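Local coordinates for p450 cytochrome, putative (Rippkaea orientalis, PDB 6Y01), which probably binds and carries the molybdenum cofactor (Moco) as a Rossmann-fold carrier protein of the SLOG superfamily, at residues Cys115-Leu119 against Gly120-Glu124; Ser123-Ala126 against Leu127-Asn131. One frame throughout, in Å; residues are numbered along the deposited sequence.

Interaction 1. Residues Cys115-Leu119 against Gly120-Glu124; sequences CGIGL and GTLSE
Ile-117 reaches over the first turn of helix 119-130 and lays the methyl at its tip on Leu-122, CD1 to CD1 at 3.9 Å, the two side chains meeting at a slant. Its CB does not aim at the helix; the longer branch makes the approach, because CG1 lies anti to the backbone N (chi1 -165°) and CD1 swings on from there. Beside this apolar touch, Thr-121 sets its methyl against the incoming loop: CG2 stands 3.7 Å from Gly-116 O, a carbonyl buried here without a polar partner. Glycines make up much of the backbone of the turn. Gly-116 has a positive phi of 86°, and Gly-118, almost fully extended, occupies the N-cap position. The latter's carbonyl starts the helical ladder, Gly-118 O receiving Leu-122 N at 2.9 Å, and Leu-119 O receives Ser-123 N at 3.1 Å. Leu-122 CB also sits 3.4 Å from Gly-118 O. One rung further, Glu-124 N bonds to Gly-120 O along the helix. In the conformer described, one of two modelled, Ser-123 OG grips the same oxygen at 2.8 Å, brought there by a chi1 of 80° that sets the hydroxyl between the backbone N and the carbonyl carbon. In that conformer OG also bonds to Asn-102 ND2, tying the first turn to helix 102-108. Leu-122 packs on Phe-148 of helix 142-151 in its own chain and on Phe-148 of a second subunit, Leu-119 on Leu-151 of that subunit. A glycine-rich loop running from the end of strand 111-115 into the N-terminus of the next helix is characteristic of strand-to-helix junctions in Rossmann-like folds.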
loop_
_atom_site.group_PDB
_atom_site.type_symbol
_atom_site.label_atom_id
_atom_site.label_comp_id
_atom_site.label_asym_id
_atom_site.label_seq_id
_atom_site.Cartn_x
_atom_site.Cartn_y
_atom_site.Cartn_z
ATOM N N CYS D 115 -20.833 8.681 -8.090
ATOM C CA CYS D 115 -22.193 8.409 -8.539
ATOM C C CYS D 115 -22.922 7.754 -7.385
ATOM O O CYS D 115 -22.786 6.552 -7.163
ATOM C CB CYS D 115 -22.114 7.544 -9.801
ATOM S SG CYS D 115 -23.676 7.100 -10.522
ATOM N N GLY D 116 -23.675 8.557 -6.644
ATOM C CA GLY D 116 -24.255 8.173 -5.361
ATOM C C GLY D 116 -23.270 8.420 -4.225
ATOM O O GLY D 116 -22.167 8.928 -4.416
ATOM N N ILE D 117 -23.648 8.021 -3.039
ATOM C CA ILE D 117 -22.838 8.291 -1.818
ATOM C C ILE D 117 -22.942 7.099 -0.895
ATOM O O ILE D 117 -23.919 6.359 -0.885
ATOM C CB ILE D 117 -23.311 9.595 -1.163
ATOM C CG1 ILE D 117 -22.278 10.088 -0.152
ATOM C CG2 ILE D 117 -24.670 9.370 -0.551
ATOM C CD1 ILE D 117 -21.011 10.610 -0.832
ATOM N N GLY D 118 -21.917 6.891 -0.134
ATOM C CA GLY D 118 -21.761 5.816 0.837
ATOM C C GLY D 118 -20.395 6.060 1.513
ATOM O O GLY D 118 -19.663 6.985 1.123
ATOM N N LEU D 119 -20.038 5.227 2.477
ATOM C CA LEU D 119 -18.799 5.437 3.223
ATOM C C LEU D 119 -17.568 5.302 2.326
ATOM O O LEU D 119 -16.639 6.122 2.396
ATOM C CB LEU D 119 -18.785 4.479 4.395
ATOM C CG LEU D 119 -19.784 4.813 5.505
ATOM C CD1 LEU D 119 -19.872 3.666 6.497
ATOM C CD2 LEU D 119 -19.309 6.080 6.272
ATOM N N GLY D 120 -17.494 4.256 1.507
ATOM C CA GLY D 120 -16.296 4.080 0.681
ATOM C C GLY D 120 -16.168 5.217 -0.300
ATOM O O GLY D 120 -15.076 5.742 -0.519
ATOM N N THR D 121 -17.289 5.636 -0.880
ATOM C CA THR D 121 -17.297 6.736 -1.849
ATOM C C THR D 121 -16.842 8.018 -1.164
ATOM O O THR D 121 -16.074 8.770 -1.756
ATOM C CB THR D 121 -18.690 6.845 -2.488
ATOM O OG1 THR D 121 -19.021 5.595 -3.152
ATOM C CG2 THR D 121 -18.716 7.975 -3.493
ATOM N N LEU D 122 -17.328 8.257 0.036
ATOM C CA LEU D 122 -16.896 9.469 0.791
ATOM C C LEU D 122 -15.382 9.465 0.957
ATOM O O LEU D 122 -14.734 10.529 0.752
ATOM C CB LEU D 122 -17.561 9.485 2.155
ATOM C CG LEU D 122 -17.654 10.826 2.829
ATOM C CD1 LEU D 122 -18.637 11.744 2.108
ATOM C CD2 LEU D 122 -18.162 10.601 4.238
ATOM N N SER D 123 -14.810 8.318 1.309
ATOM C CA SER D 123 -13.336 8.220 1.484
ATOM C C SER D 123 -12.633 8.558 0.172
ATOM O O SER D 123 -11.643 9.283 0.182
ATOM C CB SER D 123 -12.886 6.886 2.041
ATOM O OG SER D 123 -12.809 5.844 1.069
ATOM N N GLU D 124 -13.135 8.030 -0.966
ATOM C CA GLU D 124 -12.480 8.297 -2.246
ATOM C C GLU D 124 -12.597 9.752 -2.670
ATOM O O GLU D 124 -11.620 10.304 -3.173
ATOM C CB GLU D 124 -13.066 7.385 -3.342
ATOM C CG GLU D 124 -12.616 5.998 -3.106
ATOM C CD GLU D 124 -12.722 5.015 -4.181
ATOM O OE1 GLU D 124 -12.560 5.471 -5.396
ATOM O OE2 GLU D 124 -12.785 3.820 -3.846
#

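Interaction 2. Residues Ser123-Ala126 against Leu127-Asn131; sequences SEVA and LALKN
Val-125 and Leu-129, one turn apart on the helix of the beta-alpha-beta unit 111-115, 119-130, 135-138, lie side by side and point the same way, CG1 to CD1 at 3.8 Å. Val-125 offers CG1 because that methyl is anti to the backbone N (chi1 170°). Leu-129 instead carries CG anti to its carbonyl carbon (chi1 -70°), which tips the branch back along the helix until CG rests 3.4 Å from Val-125 O, the acceptor of its own N-H. Leu-127 repeats the leucine conformation on another side of the helix, with CG 3.3 Å from Ser-123 O. Four i to i+4 backbone bonds run beneath these side chains, among them Ala-128 N to Glu-124 O at 2.8 Å. Val-125 and Ala-128 face the sheet, touching Ala-114 and Val-112 of strand 111-115 and Val-135 of strand 135-138. Leu-127 instead packs on Asn-103 of helix 102-108 and on Asn-99 of a second subunit. The exposed Lys-130 leads its chain away from the preceding turn, nearly straight as far as CE and bent only at the last torsion (chi4 79°). Lys-130 N bonds to Ala-126 O at 2.9 Å, and Lys-130 CB rests 3.4 Å from the same oxygen.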
loop_
_atom_site.group_PDB
_atom_site.type_symbol
_atom_site.label_atom_id
_atom_site.label_comp_id
_atom_site.label_asym_id
_atom_site.label_seq_id
_atom_site.Cartn_x
_atom_site.Cartn_y
_atom_site.Cartn_z
ATOM N N SER D 123 -14.810 8.318 1.309
ATOM C CA SER D 123 -13.336 8.220 1.484
ATOM C C SER D 123 -12.633 8.558 0.172
ATOM O O SER D 123 -11.643 9.283 0.182
ATOM C CB SER D 123 -12.886 6.886 2.041
ATOM O OG SER D 123 -12.809 5.844 1.069
ATOM N N GLU D 124 -13.135 8.030 -0.966
ATOM C CA GLU D 124 -12.480 8.297 -2.246
ATOM C C GLU D 124 -12.597 9.752 -2.670
ATOM O O GLU D 124 -11.620 10.304 -3.173
ATOM C CB GLU D 124 -13.066 7.385 -3.342
ATOM C CG GLU D 124 -12.616 5.998 -3.106
ATOM C CD GLU D 124 -12.722 5.015 -4.181
ATOM O OE1 GLU D 124 -12.560 5.471 -5.396
ATOM O OE2 GLU D 124 -12.785 3.820 -3.846
ATOM N N VAL D 125 -13.769 10.337 -2.501
ATOM C CA VAL D 125 -13.922 11.775 -2.831
ATOM C C VAL D 125 -12.959 12.602 -1.975
ATOM O O VAL D 125 -12.320 13.474 -2.513
ATOM C CB VAL D 125 -15.357 12.229 -2.652
ATOM C CG1 VAL D 125 -15.492 13.733 -2.752
ATOM C CG2 VAL D 125 -16.272 11.556 -3.685
ATOM N N ALA D 126 -12.908 12.305 -0.682
ATOM C CA ALA D 126 -12.023 13.062 0.220
ATOM C C ALA D 126 -10.573 12.943 -0.257
ATOM O O ALA D 126 -9.853 13.967 -0.313
ATOM C CB ALA D 126 -12.224 12.608 1.647
ATOM N N LEU D 127 -10.122 11.722 -0.547
ATOM C CA LEU D 127 -8.739 11.500 -1.039
ATOM C C LEU D 127 -8.500 12.213 -2.371
ATOM O O LEU D 127 -7.458 12.767 -2.602
ATOM C CB LEU D 127 -8.431 10.003 -1.146
ATOM C CG LEU D 127 -8.340 9.250 0.176
ATOM C CD1 LEU D 127 -8.310 7.732 -0.064
ATOM C CD2 LEU D 127 -7.131 9.682 0.948
ATOM N N ALA D 128 -9.477 12.126 -3.292
ATOM C CA ALA D 128 -9.307 12.817 -4.570
ATOM C C ALA D 128 -9.149 14.317 -4.364
ATOM O O ALA D 128 -8.235 14.920 -4.942
ATOM C CB ALA D 128 -10.499 12.524 -5.469
ATOM N N LEU D 129 -10.008 14.914 -3.544
ATOM C CA LEU D 129 -9.902 16.379 -3.308
ATOM C C LEU D 129 -8.606 16.722 -2.564
ATOM O O LEU D 129 -8.010 17.717 -2.903
ATOM C CB LEU D 129 -11.125 16.814 -2.515
ATOM C CG LEU D 129 -12.445 16.769 -3.283
ATOM C CD1 LEU D 129 -13.605 17.016 -2.357
ATOM C CD2 LEU D 129 -12.456 17.756 -4.420
ATOM N N LYS D 130 -8.143 15.866 -1.666
ATOM C CA LYS D 130 -6.868 16.127 -0.945
ATOM C C LYS D 130 -5.720 16.126 -1.950
ATOM O O LYS D 130 -4.794 16.912 -1.799
ATOM C CB LYS D 130 -6.670 15.101 0.154
ATOM C CG LYS D 130 -5.416 15.330 0.997
ATOM C CD LYS D 130 -5.382 14.445 2.195
ATOM C CE LYS D 130 -4.058 14.593 2.926
ATOM N NZ LYS D 130 -4.114 15.793 3.711
ATOM N N ASN D 131 -5.791 15.252 -2.954
ATOM C CA ASN D 131 -4.779 15.128 -4.042
ATOM C C ASN D 131 -5.010 16.167 -5.150
ATOM O O ASN D 131 -4.261 16.150 -6.112
ATOM C CB ASN D 131 -4.726 13.704 -4.569
ATOM C CG ASN D 131 -4.135 12.658 -3.669
ATOM O OD1 ASN D 131 -2.989 12.808 -3.199
ATOM N ND2 ASN D 131 -4.867 11.612 -3.360
#

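Both interactions belong to helix 119-130 and share Ser-123 and Glu-124, with centres about 10 Å apart, so interaction 2 takes up the helix where interaction 1 ends. Interaction 1 is the partly buried entry, where an irregular glycine-bearing loop becomes helical and side-chain packing is sparse. Interaction 2 is the more buried of the pair, a regular run of backbone bonds whose Val-125, Ala-128 and Leu-129 side chains press on the sheet; Lys-130 alone among its touching residues is exposed. Chemically, the first adds a serine hydroxyl, in one of its two conformers, to the backbone bonds; the second has valine and leucine side by side over its backbone bonds. Each also touches the second subunit.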